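Local coordinates for endoglucanase CEL5A (Eubacterium cellulosolvens, PDB 4AFM), which probably binds xyloglucan and related beta-glucans through its non-catalytic family 65 carbohydrate-binding module, as part of a family 5 glycoside hydrolase, at residues A[4-9]-A[122-127]; A[12-17]-A[109-114]; A[49-54]-A[116-121]; A[54-59]-A[75-80]. All blocks are in the same frame, centred on the assembly; numbering follows the deposited sequence.

Interaction 1: A[4-9]-A[122-127]; sequences DIVLFS and KIVASY
Leu7 and Phe8 both sit opposite Ile123, a classic beta bulge in the antiparallel pairing of the N-terminal end of the chain with its last strand. The backbone bonds show where it happens. Ile5 and Ala125 exchange two of them, with Ile5 N at 2.8 Å from Ala125 O and Ala125 N at 2.9 Å from Ile5 O. Past Val6 the register slips by one residue: Ile123 O takes Leu7 N at 2.8 Å and Phe8 N more weakly at 3.3 Å, so two N-H groups share one oxygen while the chain turns a corner at Leu7. Ile123 N answers to Phe8 O.

Among the apolar contacts, the Leu7 side chain crosses that of Ile123 at about a right angle, with Leu7 CB 4.0 Å from Ile123 CG2, and Tyr28 of strand 28-30 packs on both. On the other face, that of Val6 and Val124, Lys122 crosses Val6 at about a right angle, its CE touching Val6 CG2. Val6 and Ser9 also make backbone hydrogen bonds to the second subunit.

In the conformer described, one of two, Ser126 OG donates to Asp4 OD1 at 2.6 Å from above the carboxylate plane, so the bond may not always be made. At the far end Tyr127 OH, bonded to Asp40 N, has Ile5 CD1 3.4 Å away; that methyl is anti to Ile5 CA (chi2 167°).

Interaction 2: A[12-17]-A[109-114]; sequences KHVEFT and VKPLPS
Phe16 O accepts a hydrogen bond from Ser114 N at 3.0 Å, nearly straight at 162°, where the chain at 14-17 and the chain at 111-114 run about 45° apart. Two CA-H groups support this bond: Pro113 CA lies 3.3 Å from the same Phe16 O, and Thr17 CA approaches Ser114 O. Two waters bridge the joint. One molecule donates to both Phe16 O and Leu112 O while accepting from Ser114 OG, which also bonds Gly117 N; a second accepts from Phe16 N and donates to Ser114 O.

The side chains meet around prolines. Phe16 CG is anti to its backbone N (chi1 -178°), and the ring lies alongside Pro113, pointing the same way, with Phe16 CE2 3.8 Å from Pro113 CG. The carbonyl carbon of Leu112 is at the ring edge, near its plane. Deeper in, Pro111 CG touches both Val14 CG1, 3.8 Å away, and Phe16 CB at 4.0 Å. The aromatic group widens beyond the two segments: Trp24 stacks on the Phe16 ring and donates NE1 to Pro111 O, and Trp19 meets the ring edge-to-face. An alanine at Phe16 would probably open a gap beside Pro113 and leave Trp24 without its stacking partner.

The contact sits where the two sheets of this beta-sandwich come together, since Val14 bonds through its backbone to Met118 of strand 118-127 and Lys110 to Val57 of strand 56-62.

Interaction 3: A[49-54]-A[116-121]; sequences VDYSGA and DGMTVT
Asp116 and Gly117 come up against Gly53, where the strands 45-52 and 118-127 part at one end of their antiparallel pairing. Asp116 OD1 lies 2.5 Å from Gly53 O, and Gly117 O approaches Gly53 CA at 3.4 Å. Gly53 has positive phi (104°), and any CB there would collide with that Gly117 oxygen. Met118, a selenomethionine, sets its CB against Ala54 CB at 3.8 Å; in the conformer described, one of two, its SE makes an oblique Met-aromatic contact 4.1 Å from Tyr51 CD2. Thr119 and Ser52 trade a pair of backbone hydrogen bonds, and a water links Ser52 OG with Thr119 O. Both Val120 methyls meet Val49 CG1, CG1 at 3.8 Å, and CG2 also reaches Tyr51 CB. An alanine in place of Val120 would probably leave a gap beside Val49 and Tyr51. Thr121 N bonds to Asp50 O at 2.9 Å, and a water joins Thr121 OG1 to Asp50 OD2, while Asp50 OD1 holds Thr84 OG1.

The two faces of the sheet differ in chemistry: Val49, Tyr51 and Met118 pack on Ile56 of the opposing sheet, whereas on the other face Ser52 OG binds water and Thr119 OG1 is hydrogen-bonded to His13 ND1.

Interaction 4: A[54-59]-A[75-80]; sequences ADIVLI and ISPYYV
Ile75 carries its CG1 between the backbone N and the carbonyl carbon (chi1 54°), which sets that methylene against Leu58 O, 3.4 Å away, and 4.1 Å from Leu58 CB. In Ile56, CG1 is anti to the backbone N (chi1 -167°), and the other branch, CG2, is the one that meets Pro77 CG at 3.9 Å, the two side chains passing at a slant.

Leu58 and Ile75 also join through their backbones as an antiparallel hydrogen-bonded pair. Leu58 N reaches Ile75 O at 3.0 Å in an almost straight bond (170°), and Ile75 N returns the bond to Leu58 O at 2.8 Å. Ile75 O is hemmed in further by Val57, whose CB stands 3.4 Å from it. Two residues on, Pro77 has no N-H to offer; its CD lies 3.5 Å from Ile56 O, and the pairing goes no further. This is where strand 71-75, an outer strand of the four-stranded sheet, ends, and the chain leaves through Ser76 and Pro77 for strand 79-81 in the other sheet.

Ile75 also packs on Ile92 and Ala95 of helix 89-96, and Leu58 joins it on Phe87 of strand 84-88. The hydrogen bonds across the contact are thus both between backbone atoms and fix the register, while the side chains add aliphatic packing, with branches of Ile56, Leu58 and Ile75 and the Pro77 ring meeting without any pairing of charges.

How the interactions relate
From the N terminus, residues 4-9 pair with 122-127 (interaction 1), closing a loop over almost the whole chain that encloses the other three contacts. Residues 12-17 then turn to 109-114 (interaction 2), and 49-54 to 116-121 (interaction 3); these two cross along the chain and touch directly, through His13 and Thr119 and through Val14 and Met118. Interaction 4 closes the shortest loop, within both 2 and 3, and shares Ala54 with interaction 3. Strand 118-127 serves interactions 1 and 3, where a backbone hydrogen bond links Lys122 to Asp50. Interactions 2 and 4 meet at neighbouring strands 106-111 and 56-62, while Ile56 packs under Val49, Tyr51 and Met118, joining the two sheets.

Interaction 1: A[4-9]-A[122-127]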
loop_
_atom_site.group_PDB
_atom_site.type_symbol
_atom_site.label_atom_id
_atom_site.label_comp_id
_atom_site.label_asym_id
_atom_site.label_seq_id
_atom_site.Cartn_x
_atom_site.Cartn_y
_atom_site.Cartn_z
ATOM N N ASP A 4 14.397 -4.091 7.730
ATOM C CA ASP A 4 12.973 -4.600 7.638
ATOM C C ASP A 4 11.966 -3.458 7.495
ATOM O O ASP A 4 11.954 -2.385 8.183
ATOM C CB ASP A 4 12.494 -5.273 8.862
ATOM C CG ASP A 4 12.850 -6.816 8.924
ATOM O OD1 ASP A 4 13.823 -7.238 8.256
ATOM O OD2 ASP A 4 12.108 -7.555 9.630
ATOM N N ILE A 5 11.130 -3.673 6.548
ATOM C CA ILE A 5 10.137 -2.644 6.141
ATOM C C ILE A 5 8.784 -3.262 6.462
ATOM O O ILE A 5 8.463 -4.347 5.919
ATOM C CB ILE A 5 10.325 -2.349 4.700
ATOM C CG1 ILE A 5 11.775 -1.800 4.423
ATOM C CG2 ILE A 5 9.255 -1.414 4.261
ATOM C CD1 ILE A 5 12.122 -1.777 2.954
ATOM N N VAL A 6 7.992 -2.592 7.227
ATOM C CA VAL A 6 6.635 -3.060 7.512
ATOM C C VAL A 6 5.713 -2.557 6.411
ATOM O O VAL A 6 5.595 -1.304 6.239
ATOM C CB VAL A 6 6.175 -2.654 8.893
ATOM C CG1 VAL A 6 4.720 -3.106 9.158
ATOM C CG2 VAL A 6 7.115 -3.163 9.973
ATOM N N LEU A 7 5.136 -3.437 5.634
ATOM C CA LEU A 7 4.158 -3.095 4.600
ATOM C C LEU A 7 2.789 -3.030 5.156
ATOM O O LEU A 7 1.911 -2.370 4.549
ATOM C CB LEU A 7 4.245 -4.135 3.452
ATOM C CG LEU A 7 5.589 -4.259 2.806
ATOM C CD1 LEU A 7 5.557 -5.251 1.630
ATOM C CD2 LEU A 7 6.163 -2.976 2.391
ATOM N N PHE A 8 2.510 -3.706 6.246
ATOM C CA PHE A 8 1.207 -3.712 6.910
ATOM C C PHE A 8 1.374 -4.284 8.283
ATOM O O PHE A 8 2.055 -5.339 8.438
ATOM C CB PHE A 8 0.202 -4.630 6.141
ATOM C CG PHE A 8 -1.108 -4.756 6.855
ATOM C CD1 PHE A 8 -2.048 -3.701 6.841
ATOM C CD2 PHE A 8 -1.402 -5.891 7.613
ATOM C CE1 PHE A 8 -3.213 -3.836 7.560
ATOM C CE2 PHE A 8 -2.589 -6.013 8.340
ATOM C CZ PHE A 8 -3.524 -4.958 8.270
ATOM N N SER A 9 0.719 -3.740 9.314
ATOM C CA SER A 9 0.516 -4.534 10.524
ATOM C C SER A 9 -0.837 -4.109 11.102
ATOM O O SER A 9 -1.178 -2.913 11.127
ATOM C CB SER A 9 1.702 -4.455 11.457
ATOM O OG SER A 9 1.626 -3.262 12.096
ATOM N N LYS A 122 0.577 -9.116 9.791
ATOM C CA LYS A 122 1.805 -8.367 9.497
ATOM C C LYS A 122 2.353 -8.797 8.158
ATOM O O LYS A 122 2.309 -9.999 7.841
ATOM C CB LYS A 122 2.828 -8.594 10.612
ATOM C CG LYS A 122 3.933 -7.575 10.542
ATOM C CD LYS A 122 4.848 -7.700 11.812
ATOM C CE LYS A 122 5.739 -6.515 11.934
ATOM N NZ LYS A 122 6.605 -6.501 13.182
ATOM N N ILE A 123 2.863 -7.866 7.393
ATOM C CA ILE A 123 3.590 -8.134 6.145
ATOM C C ILE A 123 4.849 -7.326 6.206
ATOM O O ILE A 123 4.792 -6.093 6.433
ATOM C CB ILE A 123 2.777 -7.751 4.901
ATOM C CG1 ILE A 123 1.411 -8.451 4.873
ATOM C CG2 ILE A 123 3.562 -8.026 3.649
ATOM C CD1 ILE A 123 0.496 -8.029 3.727
ATOM N N VAL A 124 5.977 -7.987 6.039
ATOM C CA VAL A 124 7.287 -7.258 6.047
ATOM C C VAL A 124 8.091 -7.648 4.870
ATOM O O VAL A 124 8.050 -8.799 4.333
ATOM C CB VAL A 124 8.084 -7.600 7.293
ATOM C CG1 VAL A 124 7.356 -7.203 8.522
ATOM C CG2 VAL A 124 8.454 -8.985 7.300
ATOM N N ALA A 125 8.781 -6.687 4.297
ATOM C CA ALA A 125 9.849 -6.927 3.299
ATOM C C ALA A 125 11.155 -6.797 4.012
ATOM O O ALA A 125 11.426 -5.808 4.709
ATOM C CB ALA A 125 9.777 -5.930 2.159
ATOM N N SER A 126 12.045 -7.750 3.853
ATOM C CA SER A 126 13.369 -7.770 4.492
ATOM C C SER A 126 14.394 -7.830 3.364
ATOM O O SER A 126 14.267 -8.704 2.507
ATOM C CB SER A 126 13.523 -9.070 5.355
ATOM O OG SER A 126 12.705 -8.861 6.497
ATOM N N TYR A 127 15.450 -7.116 3.416
ATOM C CA TYR A 127 16.541 -7.298 2.481
ATOM C C TYR A 127 17.583 -8.235 2.998
ATOM O O TYR A 127 17.856 -8.199 4.191
ATOM C CB TYR A 127 17.203 -5.932 2.236
ATOM C CG TYR A 127 16.275 -4.868 1.689
ATOM C CD1 TYR A 127 15.420 -5.165 0.618
ATOM C CD2 TYR A 127 16.281 -3.606 2.189
ATOM C CE1 TYR A 127 14.622 -4.172 0.106
ATOM C CE2 TYR A 127 15.496 -2.559 1.628
ATOM C CZ TYR A 127 14.643 -2.903 0.564
ATOM O OH TYR A 127 13.856 -1.880 0.046
#

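Interaction 2: A[12-17]-A[109-114]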
loop_
_atom_site.group_PDB
_atom_site.type_symbol
_atom_site.label_atom_id
_atom_site.label_comp_id
_atom_site.label_asym_id
_atom_site.label_seq_id
_atom_site.Cartn_x
_atom_site.Cartn_y
_atom_site.Cartn_z
ATOM N N LYS A 12 -6.130 -7.748 9.142
ATOM C CA LYS A 12 -6.835 -7.651 7.860
ATOM C C LYS A 12 -7.498 -9.012 7.602
ATOM O O LYS A 12 -6.775 -9.992 7.376
ATOM C CB LYS A 12 -5.832 -7.298 6.768
ATOM C CG LYS A 12 -6.317 -7.402 5.332
ATOM C CD LYS A 12 -7.365 -6.369 5.000
ATOM C CE LYS A 12 -7.452 -6.257 3.471
ATOM N NZ LYS A 12 -8.547 -5.346 3.082
ATOM N N HIS A 13 -8.814 -9.087 7.590
ATOM C CA HIS A 13 -9.526 -10.314 7.337
ATOM C C HIS A 13 -10.024 -10.388 5.946
ATOM O O HIS A 13 -10.561 -9.339 5.439
ATOM C CB HIS A 13 -10.624 -10.484 8.364
ATOM C CG HIS A 13 -11.307 -11.790 8.273
ATOM N ND1 HIS A 13 -10.655 -12.946 8.685
ATOM C CD2 HIS A 13 -12.570 -12.137 7.936
ATOM C CE1 HIS A 13 -11.483 -13.984 8.546
ATOM N NE2 HIS A 13 -12.654 -13.509 8.098
ATOM N N VAL A 14 -9.934 -11.509 5.300
ATOM C CA VAL A 14 -10.406 -11.733 3.911
ATOM C C VAL A 14 -11.319 -12.936 3.930
ATOM O O VAL A 14 -10.834 -14.051 4.242
ATOM C CB VAL A 14 -9.219 -11.927 2.915
ATOM C CG1 VAL A 14 -9.754 -12.001 1.462
ATOM C CG2 VAL A 14 -8.167 -10.807 3.121
ATOM N N GLU A 15 -12.551 -12.803 3.587
ATOM C CA GLU A 15 -13.457 -13.944 3.364
ATOM C C GLU A 15 -13.438 -14.449 1.994
ATOM O O GLU A 15 -13.476 -13.672 1.009
ATOM C CB GLU A 15 -14.905 -13.595 3.691
ATOM C CG GLU A 15 -15.069 -13.345 5.137
ATOM C CD GLU A 15 -16.577 -13.256 5.480
ATOM O OE1 GLU A 15 -17.458 -13.069 4.550
ATOM O OE2 GLU A 15 -16.859 -13.339 6.682
ATOM N N PHE A 16 -13.303 -15.771 1.842
ATOM C CA PHE A 16 -13.226 -16.388 0.517
ATOM C C PHE A 16 -13.440 -17.884 0.777
ATOM O O PHE A 16 -12.576 -18.600 1.234
ATOM C CB PHE A 16 -11.840 -16.116 -0.049
ATOM C CG PHE A 16 -11.642 -16.667 -1.444
ATOM C CD1 PHE A 16 -12.546 -16.292 -2.494
ATOM C CD2 PHE A 16 -10.601 -17.513 -1.709
ATOM C CE1 PHE A 16 -12.259 -16.778 -3.833
ATOM C CE2 PHE A 16 -10.358 -18.001 -3.001
ATOM C CZ PHE A 16 -11.224 -17.620 -3.994
ATOM N N THR A 17 -14.693 -18.290 0.550
ATOM C CA THR A 17 -15.088 -19.670 0.946
ATOM C C THR A 17 -14.984 -20.645 -0.163
ATOM O O THR A 17 -14.951 -21.844 0.174
ATOM C CB THR A 17 -16.553 -19.672 1.481
ATOM O OG1 THR A 17 -17.396 -19.066 0.472
ATOM C CG2 THR A 17 -16.719 -18.931 2.760
ATOM N N VAL A 109 -1.272 -10.536 -2.253
ATOM C CA VAL A 109 -1.270 -11.623 -1.256
ATOM C C VAL A 109 -2.698 -12.066 -1.181
ATOM O O VAL A 109 -3.597 -11.228 -0.874
ATOM C CB VAL A 109 -0.778 -11.087 0.092
ATOM C CG1 VAL A 109 -0.927 -12.174 1.152
ATOM C CG2 VAL A 109 0.654 -10.582 0.028
ATOM N N LYS A 110 -2.974 -13.348 -1.375
ATOM C CA LYS A 110 -4.368 -13.821 -1.483
ATOM C C LYS A 110 -4.525 -15.117 -0.694
ATOM O O LYS A 110 -3.584 -15.902 -0.533
ATOM C CB LYS A 110 -4.753 -14.160 -2.917
ATOM C CG LYS A 110 -4.709 -12.898 -3.854
ATOM C CD LYS A 110 -5.305 -13.316 -5.220
ATOM C CE LYS A 110 -5.304 -12.201 -6.284
ATOM N NZ LYS A 110 -6.309 -11.177 -5.910
ATOM N N PRO A 111 -5.736 -15.385 -0.207
ATOM C CA PRO A 111 -6.042 -16.682 0.428
ATOM C C PRO A 111 -6.502 -17.682 -0.570
ATOM O O PRO A 111 -7.117 -17.389 -1.591
ATOM C CB PRO A 111 -7.257 -16.271 1.362
ATOM C CG PRO A 111 -8.001 -15.260 0.494
ATOM C CD PRO A 111 -6.915 -14.457 -0.202
ATOM N N LEU A 112 -6.314 -18.949 -0.168
ATOM C CA LEU A 112 -7.067 -20.056 -0.778
ATOM C C LEU A 112 -8.385 -20.197 -0.021
ATOM O O LEU A 112 -8.532 -19.706 1.120
ATOM C CB LEU A 112 -6.230 -21.345 -0.781
ATOM C CG LEU A 112 -4.885 -21.232 -1.502
ATOM C CD1 LEU A 112 -4.163 -22.616 -1.543
ATOM C CD2 LEU A 112 -4.927 -20.574 -2.819
ATOM N N PRO A 113 -9.344 -20.922 -0.585
ATOM C CA PRO A 113 -10.668 -21.023 0.087
ATOM C C PRO A 113 -10.551 -21.649 1.440
ATOM O O PRO A 113 -9.756 -22.496 1.759
ATOM C CB PRO A 113 -11.470 -21.981 -0.856
ATOM C CG PRO A 113 -10.875 -21.647 -2.235
ATOM C CD PRO A 113 -9.370 -21.521 -1.934
ATOM N N SER A 114 -11.410 -21.119 2.335
ATOM C CA SER A 114 -11.540 -21.634 3.723
ATOM C C SER A 114 -12.881 -21.274 4.276
ATOM O O SER A 114 -13.570 -20.378 3.776
ATOM C CB SER A 114 -10.438 -20.981 4.604
ATOM O OG SER A 114 -10.741 -19.604 4.856
HETATM O O HOH W 1 -10.207 -18.103 2.672
HETATM O O HOH W 2 -13.705 -17.501 4.040
#

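Interaction 3: A[49-54]-A[116-121]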
loop_
_atom_site.group_PDB
_atom_site.type_symbol
_atom_site.label_atom_id
_atom_site.label_comp_id
_atom_site.label_asym_id
_atom_site.label_seq_id
_atom_site.Cartn_x
_atom_site.Cartn_y
_atom_site.Cartn_z
ATOM N N VAL A 49 4.883 -12.962 5.871
ATOM C CA VAL A 49 3.476 -12.622 6.186
ATOM C C VAL A 49 3.058 -13.398 7.429
ATOM O O VAL A 49 3.154 -14.681 7.382
ATOM C CB VAL A 49 2.553 -12.998 4.990
ATOM C CG1 VAL A 49 1.135 -12.574 5.337
ATOM C CG2 VAL A 49 2.998 -12.325 3.703
ATOM N N ASP A 50 2.604 -12.761 8.444
ATOM C CA ASP A 50 1.992 -13.446 9.596
ATOM C C ASP A 50 0.549 -13.590 9.280
ATOM O O ASP A 50 -0.178 -12.566 9.036
ATOM C CB ASP A 50 2.195 -12.653 10.855
ATOM C CG ASP A 50 3.643 -12.496 11.265
ATOM O OD1 ASP A 50 4.552 -13.143 10.750
ATOM O OD2 ASP A 50 3.851 -11.612 12.165
ATOM N N TYR A 51 0.021 -14.809 9.309
ATOM C CA TYR A 51 -1.354 -15.106 8.822
ATOM C C TYR A 51 -1.900 -16.290 9.547
ATOM O O TYR A 51 -1.128 -17.101 10.105
ATOM C CB TYR A 51 -1.368 -15.336 7.305
ATOM C CG TYR A 51 -0.827 -16.656 6.887
ATOM C CD1 TYR A 51 0.567 -16.925 7.019
ATOM C CD2 TYR A 51 -1.670 -17.689 6.442
ATOM C CE1 TYR A 51 1.045 -18.210 6.739
ATOM C CE2 TYR A 51 -1.147 -18.932 6.137
ATOM C CZ TYR A 51 0.206 -19.148 6.278
ATOM O OH TYR A 51 0.718 -20.432 5.990
ATOM N N SER A 52 -3.192 -16.452 9.442
ATOM C CA SER A 52 -3.854 -17.713 9.868
ATOM C C SER A 52 -5.151 -17.825 9.138
ATOM O O SER A 52 -5.697 -16.853 8.599
ATOM C CB SER A 52 -3.981 -17.785 11.308
ATOM O OG SER A 52 -4.839 -16.893 11.825
ATOM N N GLY A 53 -5.775 -19.027 9.150
ATOM C CA GLY A 53 -7.142 -19.230 8.786
ATOM C C GLY A 53 -7.340 -19.854 7.426
ATOM O O GLY A 53 -8.391 -20.421 7.150
ATOM N N ALA A 54 -6.366 -19.704 6.535
ATOM C CA ALA A 54 -6.433 -20.253 5.166
ATOM C C ALA A 54 -4.996 -20.389 4.739
ATOM O O ALA A 54 -4.113 -19.701 5.209
ATOM C CB ALA A 54 -7.183 -19.313 4.225
ATOM N N ASP A 116 -13.369 -20.131 7.417
ATOM C CA ASP A 116 -13.257 -19.063 8.384
ATOM C C ASP A 116 -12.714 -17.758 7.834
ATOM O O ASP A 116 -12.836 -16.727 8.530
ATOM C CB ASP A 116 -12.420 -19.482 9.611
ATOM C CG ASP A 116 -11.002 -19.790 9.300
ATOM O OD1 ASP A 116 -10.700 -20.173 8.120
ATOM O OD2 ASP A 116 -10.164 -19.604 10.129
ATOM N N GLY A 117 -12.090 -17.801 6.676
ATOM C CA GLY A 117 -11.400 -16.640 6.107
ATOM C C GLY A 117 -10.015 -16.574 6.626
ATOM O O GLY A 117 -9.644 -17.130 7.690
HETATM N N MSE A 118 -9.181 -15.812 5.917
HETATM C CA MSE A 118 -7.788 -15.604 6.299
HETATM C C MSE A 118 -7.652 -14.293 7.030
HETATM O O MSE A 118 -8.247 -13.282 6.627
HETATM C CB MSE A 118 -6.913 -15.652 5.003
HETATM C CG MSE A 118 -5.447 -15.733 5.313
HETATM SE SE MSE A 118 -4.352 -16.022 3.754
HETATM C CE MSE A 118 -4.430 -14.262 2.940
ATOM N N THR A 119 -6.820 -14.208 8.029
ATOM C CA THR A 119 -6.469 -12.964 8.679
ATOM C C THR A 119 -4.953 -12.781 8.579
ATOM O O THR A 119 -4.183 -13.703 8.946
ATOM C CB THR A 119 -6.885 -12.892 10.169
ATOM O OG1 THR A 119 -8.346 -12.964 10.098
ATOM C CG2 THR A 119 -6.513 -11.619 10.832
ATOM N N VAL A 120 -4.522 -11.643 8.063
ATOM C CA VAL A 120 -3.135 -11.264 8.040
ATOM C C VAL A 120 -2.909 -10.238 9.124
ATOM O O VAL A 120 -3.643 -9.209 9.140
ATOM C CB VAL A 120 -2.795 -10.735 6.626
ATOM C CG1 VAL A 120 -1.401 -10.067 6.643
ATOM C CG2 VAL A 120 -2.839 -11.868 5.586
ATOM N N THR A 121 -1.895 -10.406 9.922
ATOM C CA THR A 121 -1.565 -9.440 10.970
ATOM C C THR A 121 -0.312 -8.643 10.683
ATOM O O THR A 121 -0.100 -7.598 11.284
ATOM C CB THR A 121 -1.477 -10.134 12.346
ATOM O OG1 THR A 121 -0.504 -11.195 12.256
ATOM C CG2 THR A 121 -2.822 -10.718 12.767
HETATM O O HOH W 3 1.778 -10.484 13.519
HETATM O O HOH W 4 -4.007 -14.230 11.949
#

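Interaction 4: A[54-59]-A[75-80]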
loop_
_atom_site.group_PDB
_atom_site.type_symbol
_atom_site.label_atom_id
_atom_site.label_comp_id
_atom_site.label_asym_id
_atom_site.label_seq_id
_atom_site.Cartn_x
_atom_site.Cartn_y
_atom_site.Cartn_z
ATOM N N ALA A 54 -6.366 -19.704 6.535
ATOM C CA ALA A 54 -6.433 -20.253 5.166
ATOM C C ALA A 54 -4.996 -20.389 4.739
ATOM O O ALA A 54 -4.113 -19.701 5.209
ATOM C CB ALA A 54 -7.183 -19.313 4.225
ATOM N N ASP A 55 -4.823 -21.207 3.701
ATOM C CA ASP A 55 -3.518 -21.192 3.026
ATOM C C ASP A 55 -3.342 -19.934 2.203
ATOM O O ASP A 55 -4.334 -19.288 1.833
ATOM C CB ASP A 55 -3.333 -22.476 2.227
ATOM C CG ASP A 55 -3.116 -23.693 3.188
ATOM O OD1 ASP A 55 -2.274 -23.631 4.056
ATOM O OD2 ASP A 55 -4.056 -24.583 3.015
ATOM N N ILE A 56 -2.115 -19.543 1.988
ATOM C CA ILE A 56 -1.764 -18.239 1.462
ATOM C C ILE A 56 -0.952 -18.394 0.221
ATOM O O ILE A 56 -0.096 -19.295 0.072
ATOM C CB ILE A 56 -1.040 -17.410 2.539
ATOM C CG1 ILE A 56 -0.939 -15.927 2.141
ATOM C CG2 ILE A 56 0.327 -18.000 2.873
ATOM C CD1 ILE A 56 -0.453 -15.065 3.278
ATOM N N VAL A 57 -1.123 -17.492 -0.743
ATOM C CA VAL A 57 -0.240 -17.381 -1.922
ATOM C C VAL A 57 0.169 -15.937 -2.131
ATOM O O VAL A 57 -0.530 -15.002 -1.749
ATOM C CB VAL A 57 -0.845 -17.985 -3.218
ATOM C CG1 VAL A 57 -1.081 -19.473 -3.051
ATOM C CG2 VAL A 57 -2.145 -17.280 -3.567
ATOM N N LEU A 58 1.271 -15.775 -2.839
ATOM C CA LEU A 58 1.782 -14.490 -3.291
ATOM C C LEU A 58 1.703 -14.510 -4.792
ATOM O O LEU A 58 2.104 -15.512 -5.462
ATOM C CB LEU A 58 3.226 -14.291 -2.812
ATOM C CG LEU A 58 3.903 -12.997 -3.293
ATOM C CD1 LEU A 58 3.234 -11.784 -2.669
ATOM C CD2 LEU A 58 5.397 -13.091 -2.864
ATOM N N ILE A 59 1.228 -13.463 -5.425
ATOM C CA ILE A 59 1.026 -13.295 -6.906
ATOM C C ILE A 59 1.987 -12.209 -7.352
ATOM O O ILE A 59 1.832 -11.066 -6.821
ATOM C CB ILE A 59 -0.443 -12.861 -7.281
ATOM C CG1 ILE A 59 -1.521 -13.723 -6.634
ATOM C CG2 ILE A 59 -0.591 -12.780 -8.787
ATOM C CD1 ILE A 59 -1.406 -15.210 -6.893
ATOM N N ILE A 75 2.667 -18.140 -6.277
ATOM C CA ILE A 75 3.612 -18.941 -5.549
ATOM C C ILE A 75 3.120 -19.209 -4.176
ATOM O O ILE A 75 2.570 -18.407 -3.437
ATOM C CB ILE A 75 5.016 -18.638 -5.478
ATOM C CG1 ILE A 75 5.045 -17.243 -5.001
ATOM C CG2 ILE A 75 5.731 -18.711 -6.834
ATOM C CD1 ILE A 75 6.490 -16.866 -4.541
ATOM N N SER A 76 3.383 -20.467 -3.832
ATOM C CA SER A 76 3.208 -20.894 -2.423
ATOM C C SER A 76 4.424 -20.430 -1.653
ATOM O O SER A 76 5.429 -20.161 -2.177
ATOM C CB SER A 76 3.001 -22.432 -2.372
ATOM O OG SER A 76 4.102 -22.877 -3.006
ATOM N N PRO A 77 4.302 -20.425 -0.293
ATOM C CA PRO A 77 5.482 -20.015 0.503
ATOM C C PRO A 77 6.712 -20.847 0.208
ATOM O O PRO A 77 6.587 -22.061 0.018
ATOM C CB PRO A 77 4.951 -20.305 1.930
ATOM C CG PRO A 77 3.430 -20.113 1.835
ATOM C CD PRO A 77 3.113 -20.679 0.498
ATOM N N TYR A 78 7.844 -20.219 0.211
ATOM C CA TYR A 78 9.082 -20.992 0.213
ATOM C C TYR A 78 9.029 -21.921 1.405
ATOM O O TYR A 78 9.381 -23.148 1.265
ATOM C CB TYR A 78 10.238 -20.050 0.256
ATOM C CG TYR A 78 11.597 -20.712 0.167
ATOM C CD1 TYR A 78 11.856 -21.779 -0.646
ATOM C CD2 TYR A 78 12.572 -20.320 1.054
ATOM C CE1 TYR A 78 13.191 -22.406 -0.629
ATOM C CE2 TYR A 78 13.898 -20.838 1.023
ATOM C CZ TYR A 78 14.119 -21.863 0.226
ATOM O OH TYR A 78 15.438 -22.429 0.243
ATOM N N TYR A 79 8.634 -21.462 2.577
ATOM C CA TYR A 79 8.268 -22.298 3.695
ATOM C C TYR A 79 7.395 -21.489 4.601
ATOM O O TYR A 79 7.359 -20.233 4.544
ATOM C CB TYR A 79 9.529 -22.851 4.440
ATOM C CG TYR A 79 10.369 -21.752 5.021
ATOM C CD1 TYR A 79 11.369 -21.144 4.234
ATOM C CD2 TYR A 79 10.185 -21.303 6.311
ATOM C CE1 TYR A 79 12.124 -20.095 4.799
ATOM C CE2 TYR A 79 10.982 -20.278 6.865
ATOM C CZ TYR A 79 11.939 -19.732 6.052
ATOM O OH TYR A 79 12.704 -18.637 6.597
ATOM N N VAL A 80 6.710 -22.205 5.464
ATOM C CA VAL A 80 5.992 -21.627 6.609
ATOM C C VAL A 80 6.654 -22.088 7.877
ATOM O O VAL A 80 7.164 -23.247 7.972
ATOM C CB VAL A 80 4.499 -21.876 6.570
ATOM C CG1 VAL A 80 3.895 -21.384 5.204
ATOM C CG2 VAL A 80 4.081 -23.252 6.809
#